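Local coordinates for hypoxanthine-guanine phosphoribosyltransferase (PDB 1PZM), which probably converts guanine and hypoxanthine to their nucleoside monophosphates, taking the phosphoribosyl group from phosphoribosyl pyrophosphate in the purine salvage pathway, at residues Arg77-Asp81 / Glu82-Val86; Ser159-Lys162 / Val163-Val167. All coordinates share one frame; numbering follows the deposited sequence. Where two conformers were deposited one is given.

Contact 1 of 2, residues Arg77-Asp81 / Glu82-Val86; sequences RFLAD and EGVPV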
loop_
_atom_site.group_PDB
_atom_site.type_symbol
_atom_site.label_atom_id
_atom_site.label_comp_id
_atom_site.label_asym_id
_atom_site.label_seq_id
_atom_site.Cartn_x
_atom_site.Cartn_y
_atom_site.Cartn_z
ATOM N N ARG A 77 4.394 8.919 3.999
ATOM C CA ARG A 77 4.061 10.346 3.902
ATOM C C ARG A 77 4.367 11.196 5.160
ATOM O O ARG A 77 4.834 12.304 5.056
ATOM C CB ARG A 77 2.622 10.525 3.431
ATOM C CG ARG A 77 2.416 10.060 1.967
ATOM C CD ARG A 77 0.979 10.036 1.562
ATOM N NE ARG A 77 0.236 8.871 2.061
ATOM C CZ ARG A 77 -1.013 8.635 1.615
ATOM N NH1 ARG A 77 -1.571 9.471 0.657
ATOM N NH2 ARG A 77 -1.701 7.597 2.064
ATOM N N PHE A 78 4.144 10.665 6.344
ATOM C CA PHE A 78 4.650 11.302 7.565
ATOM C C PHE A 78 6.184 11.462 7.618
ATOM O O PHE A 78 6.709 12.484 8.106
ATOM C CB PHE A 78 4.122 10.550 8.827
ATOM C CG PHE A 78 2.640 10.734 9.034
ATOM C CD1 PHE A 78 1.786 9.636 9.037
ATOM C CD2 PHE A 78 2.102 12.037 9.140
ATOM C CE1 PHE A 78 0.385 9.826 9.164
ATOM C CE2 PHE A 78 0.726 12.256 9.245
ATOM C CZ PHE A 78 -0.153 11.124 9.259
ATOM N N LEU A 79 6.899 10.459 7.127
ATOM C CA LEU A 79 8.357 10.561 7.002
ATOM C C LEU A 79 8.778 11.656 5.975
ATOM O O LEU A 79 9.716 12.456 6.229
ATOM C CB LEU A 79 8.945 9.176 6.669
ATOM C CG LEU A 79 9.035 8.160 7.803
ATOM C CD1 LEU A 79 9.454 6.736 7.246
ATOM C CD2 LEU A 79 9.963 8.593 8.950
ATOM N N ALA A 80 8.026 11.762 4.880
ATOM C CA ALA A 80 8.211 12.883 3.967
ATOM C C ALA A 80 8.041 14.216 4.697
ATOM O O ALA A 80 8.844 15.137 4.480
ATOM C CB ALA A 80 7.221 12.821 2.812
ATOM N N ASP A 81 7.009 14.338 5.534
ATOM C CA ASP A 81 6.820 15.580 6.349
ATOM C C ASP A 81 8.055 15.921 7.219
ATOM O O ASP A 81 8.330 17.118 7.518
ATOM C CB ASP A 81 5.642 15.450 7.314
ATOM C CG ASP A 81 4.310 15.277 6.615
ATOM O OD1 ASP A 81 4.178 15.481 5.382
ATOM O OD2 ASP A 81 3.321 14.915 7.260
ATOM N N GLU A 82 8.775 14.870 7.620
ATOM C CA GLU A 82 9.949 15.055 8.464
ATOM C C GLU A 82 11.253 15.140 7.646
ATOM O O GLU A 82 12.329 15.198 8.214
ATOM C CB GLU A 82 10.036 13.951 9.538
ATOM C CG GLU A 82 8.860 13.841 10.530
ATOM C CD GLU A 82 8.425 15.172 11.203
ATOM O OE1 GLU A 82 9.261 16.020 11.590
ATOM O OE2 GLU A 82 7.204 15.383 11.319
ATOM N N GLY A 83 11.151 15.173 6.314
ATOM C CA GLY A 83 12.324 15.214 5.445
ATOM C C GLY A 83 13.215 13.969 5.440
ATOM O O GLY A 83 14.399 14.061 5.125
ATOM N N VAL A 84 12.681 12.810 5.829
ATOM C CA VAL A 84 13.459 11.592 5.765
ATOM C C VAL A 84 13.305 10.993 4.366
ATOM O O VAL A 84 12.181 10.631 3.992
ATOM C CB VAL A 84 12.929 10.560 6.746
ATOM C CG1 VAL A 84 13.733 9.283 6.579
ATOM C CG2 VAL A 84 13.010 11.108 8.180
ATOM N N PRO A 85 14.397 10.839 3.599
ATOM C CA PRO A 85 14.264 10.338 2.238
ATOM C C PRO A 85 13.964 8.855 2.328
ATOM O O PRO A 85 14.613 8.184 3.139
ATOM C CB PRO A 85 15.630 10.595 1.601
ATOM C CG PRO A 85 16.622 10.672 2.797
ATOM C CD PRO A 85 15.803 11.097 3.998
ATOM N N VAL A 86 13.001 8.358 1.540
ATOM C CA VAL A 86 12.729 6.921 1.587
ATOM C C VAL A 86 12.689 6.208 0.265
ATOM O O VAL A 86 12.429 6.835 -0.774
ATOM C CB VAL A 86 11.482 6.531 2.395
ATOM C CG1 VAL A 86 11.258 7.410 3.690
ATOM C CG2 VAL A 86 10.259 6.294 1.586
#

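Contact 2 of 2, residues Ser159-Lys162 / Val163-Val167; sequences SGRK and VDVLV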
loop_
_atom_site.group_PDB
_atom_site.type_symbol
_atom_site.label_atom_id
_atom_site.label_comp_id
_atom_site.label_asym_id
_atom_site.label_seq_id
_atom_site.Cartn_x
_atom_site.Cartn_y
_atom_site.Cartn_z
ATOM N N SER A 159 1.618 -8.970 25.185
ATOM C CA SER A 159 1.179 -10.055 26.081
ATOM C C SER A 159 1.058 -11.365 25.293
ATOM O O SER A 159 0.930 -12.365 25.877
ATOM C CB SER A 159 -0.130 -9.753 26.822
ATOM O OG SER A 159 -1.221 -9.572 25.911
ATOM N N GLY A 160 1.100 -11.301 23.963
ATOM C CA GLY A 160 1.064 -12.477 23.118
ATOM C C GLY A 160 2.390 -13.194 22.815
ATOM O O GLY A 160 2.365 -14.222 22.122
ATOM N N ARG A 161 3.518 -12.682 23.323
ATOM C CA ARG A 161 4.846 -13.110 22.857
ATOM C C ARG A 161 5.087 -14.602 23.055
ATOM O O ARG A 161 4.841 -15.095 24.143
ATOM C CB ARG A 161 5.967 -12.317 23.568
ATOM C CG ARG A 161 6.231 -10.869 23.043
ATOM C CD ARG A 161 6.439 -10.815 21.466
ATOM N NE ARG A 161 6.802 -9.455 21.069
ATOM C CZ ARG A 161 5.964 -8.537 20.664
ATOM N NH1 ARG A 161 4.693 -8.831 20.474
ATOM N NH2 ARG A 161 6.421 -7.325 20.411
ATOM N N LYS A 162 5.596 -15.292 22.031
ATOM C CA LYS A 162 6.118 -16.665 22.200
ATOM C C LYS A 162 7.617 -16.707 21.969
ATOM O O LYS A 162 8.261 -17.676 22.304
ATOM C CB LYS A 162 5.455 -17.651 21.248
ATOM C CG LYS A 162 4.032 -18.044 21.593
ATOM C CD LYS A 162 3.509 -19.104 20.609
ATOM C CE LYS A 162 1.999 -19.019 20.494
ATOM N NZ LYS A 162 1.490 -19.557 19.205
ATOM N N VAL A 163 8.165 -15.648 21.381
ATOM C CA VAL A 163 9.624 -15.492 21.308
ATOM C C VAL A 163 10.016 -14.042 21.664
ATOM O O VAL A 163 9.141 -13.181 21.788
ATOM C CB VAL A 163 10.189 -15.900 19.932
ATOM C CG1 VAL A 163 10.027 -17.400 19.709
ATOM C CG2 VAL A 163 9.530 -15.040 18.760
ATOM N N ASP A 164 11.314 -13.789 21.776
ATOM C CA ASP A 164 11.837 -12.527 22.265
ATOM C C ASP A 164 12.455 -11.700 21.141
ATOM O O ASP A 164 13.494 -12.097 20.578
ATOM C CB ASP A 164 12.869 -12.810 23.349
ATOM C CG ASP A 164 12.284 -12.683 24.722
ATOM O OD1 ASP A 164 11.523 -11.698 24.918
ATOM O OD2 ASP A 164 12.527 -13.496 25.644
ATOM N N VAL A 165 11.785 -10.615 20.755
ATOM C CA VAL A 165 12.307 -9.749 19.685
ATOM C C VAL A 165 12.364 -8.266 20.040
ATOM O O VAL A 165 11.494 -7.722 20.782
ATOM C CB VAL A 165 11.552 -9.855 18.276
ATOM C CG1 VAL A 165 11.481 -11.281 17.772
ATOM C CG2 VAL A 165 10.166 -9.177 18.300
ATOM N N LEU A 166 13.369 -7.609 19.449
ATOM C CA LEU A 166 13.468 -6.138 19.479
ATOM C C LEU A 166 12.460 -5.458 18.556
ATOM O O LEU A 166 12.631 -5.522 17.289
ATOM C CB LEU A 166 14.910 -5.686 19.152
ATOM C CG LEU A 166 15.158 -4.155 19.240
ATOM C CD1 LEU A 166 15.122 -3.665 20.708
ATOM C CD2 LEU A 166 16.485 -3.703 18.506
ATOM N N VAL A 167 11.409 -4.837 19.143
ATOM C CA VAL A 167 10.542 -3.870 18.351
ATOM C C VAL A 167 10.958 -2.437 18.637
ATOM O O VAL A 167 10.735 -1.911 19.737
ATOM C CB VAL A 167 9.013 -3.968 18.599
ATOM C CG1 VAL A 167 8.267 -2.826 17.898
ATOM C CG2 VAL A 167 8.444 -5.260 18.047
#

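Contact 1 of 2, residues Arg77-Asp81 / Glu82-Val86
Leu79, in the last turn of helix 69-81, meets two valines of the chain that leaves it, and each of its methyls takes one of them. CD2 lies 4.0 Å from CG2 of Val84, the two side chains running at a slant to each other, whereas CD1 reaches CG1 of Val86 at 4.0 Å from a side chain set roughly perpendicular. With CG turned away from its own carbonyl carbon (chi1 -76°), Leu79 reaches the returning chain and also touches Leu59 and Leu61 of strand 59-64. Val84 also packs on Ala45 of helix 30-48.

Two hydrogen bonds turn the backbone. Val84 N donates to Leu79 O at 3.0 Å, a fairly straight bond (161°) that arrives from above the carbonyl plane, and Gly83 N reaches Ala80 O at 2.9 Å. Glu82 N adds two weak bonds, to the oxygens of Phe78 and Leu79. The Glu82 chain bends at chi2 (-49°), and its CG lies 3.5 Å from Phe78 O; OE2 forms a salt bridge with Lys42. Asp81 OD1 forms a salt bridge with Arg194 NE of the second subunit, and the same arginine makes a cation-pi contact with Phe78.

Gly83, with positive phi, is the C-prime residue of a Schellman motif, here ending the helix of a beta-alpha-beta crossover between parallel strands 59-64 and 86-91.

Contact 2 of 2, residues Ser159-Lys162 / Val163-Val167
Arg161 and the valines after it curl together in the connection between strands 148-156 and 169-173, parallel neighbours in the central sheet of this type I phosphoribosyltransferase fold. From CB outward, the arginine first runs past the carbonyl oxygen of Val163: CD comes within 3.6 Å of Val163 O, with CB and CG slightly farther from it. The bend at chi2 (-52°) keeps these methylenes alongside the oxygen, which lies at the edge of the guanidinium, near its plane, but is not hydrogen-bonded to it. NE is next, 4.4 Å from CG2 of Val165, a methyl placed obliquely to the group.

At the end the two terminal nitrogens part company. NH1 is hydrogen-bonded to the backbone oxygen of Asp129, and NH2 forms a salt bridge with Asp156 through OD2, so polar partners on two other parts of the chain hold the guanidinium. Asp129 belongs to the pocket that holds guanosine monophosphate, and Arg161 also packs against Ala131 there; the arginine thus borders the nucleotide site from the second shell. Val165 also packs on Ala131 and on helix 132-142, and Val167 on strand 148-156. Besides its acidic partner, NH2 meets CG2 of Val167 at 3.7 Å, the two side chains crossing nearly at right angles.

Overall arrangement
Two ways of steering a chain between parallel strands can be compared here. Contact 1 (Arg77-Asp81 / Glu82-Val86) is partly buried, with an aliphatic inner side and charged residues at the subunit interface; backbone bonds define its turn. Contact 2 (Ser159-Lys162 / Val163-Val167) lies on the surface, untouched by the other subunit, and is centred on one arginine whose polar partners lie elsewhere in the chain. The contacts share no element directly, yet both lie in connections between strands of the same parallel sheet, on opposite sides of the chain's centre, with their own centres 28 Å apart. Contact 1 is remote from the nucleotide, whereas contact 2 adjoins its pocket.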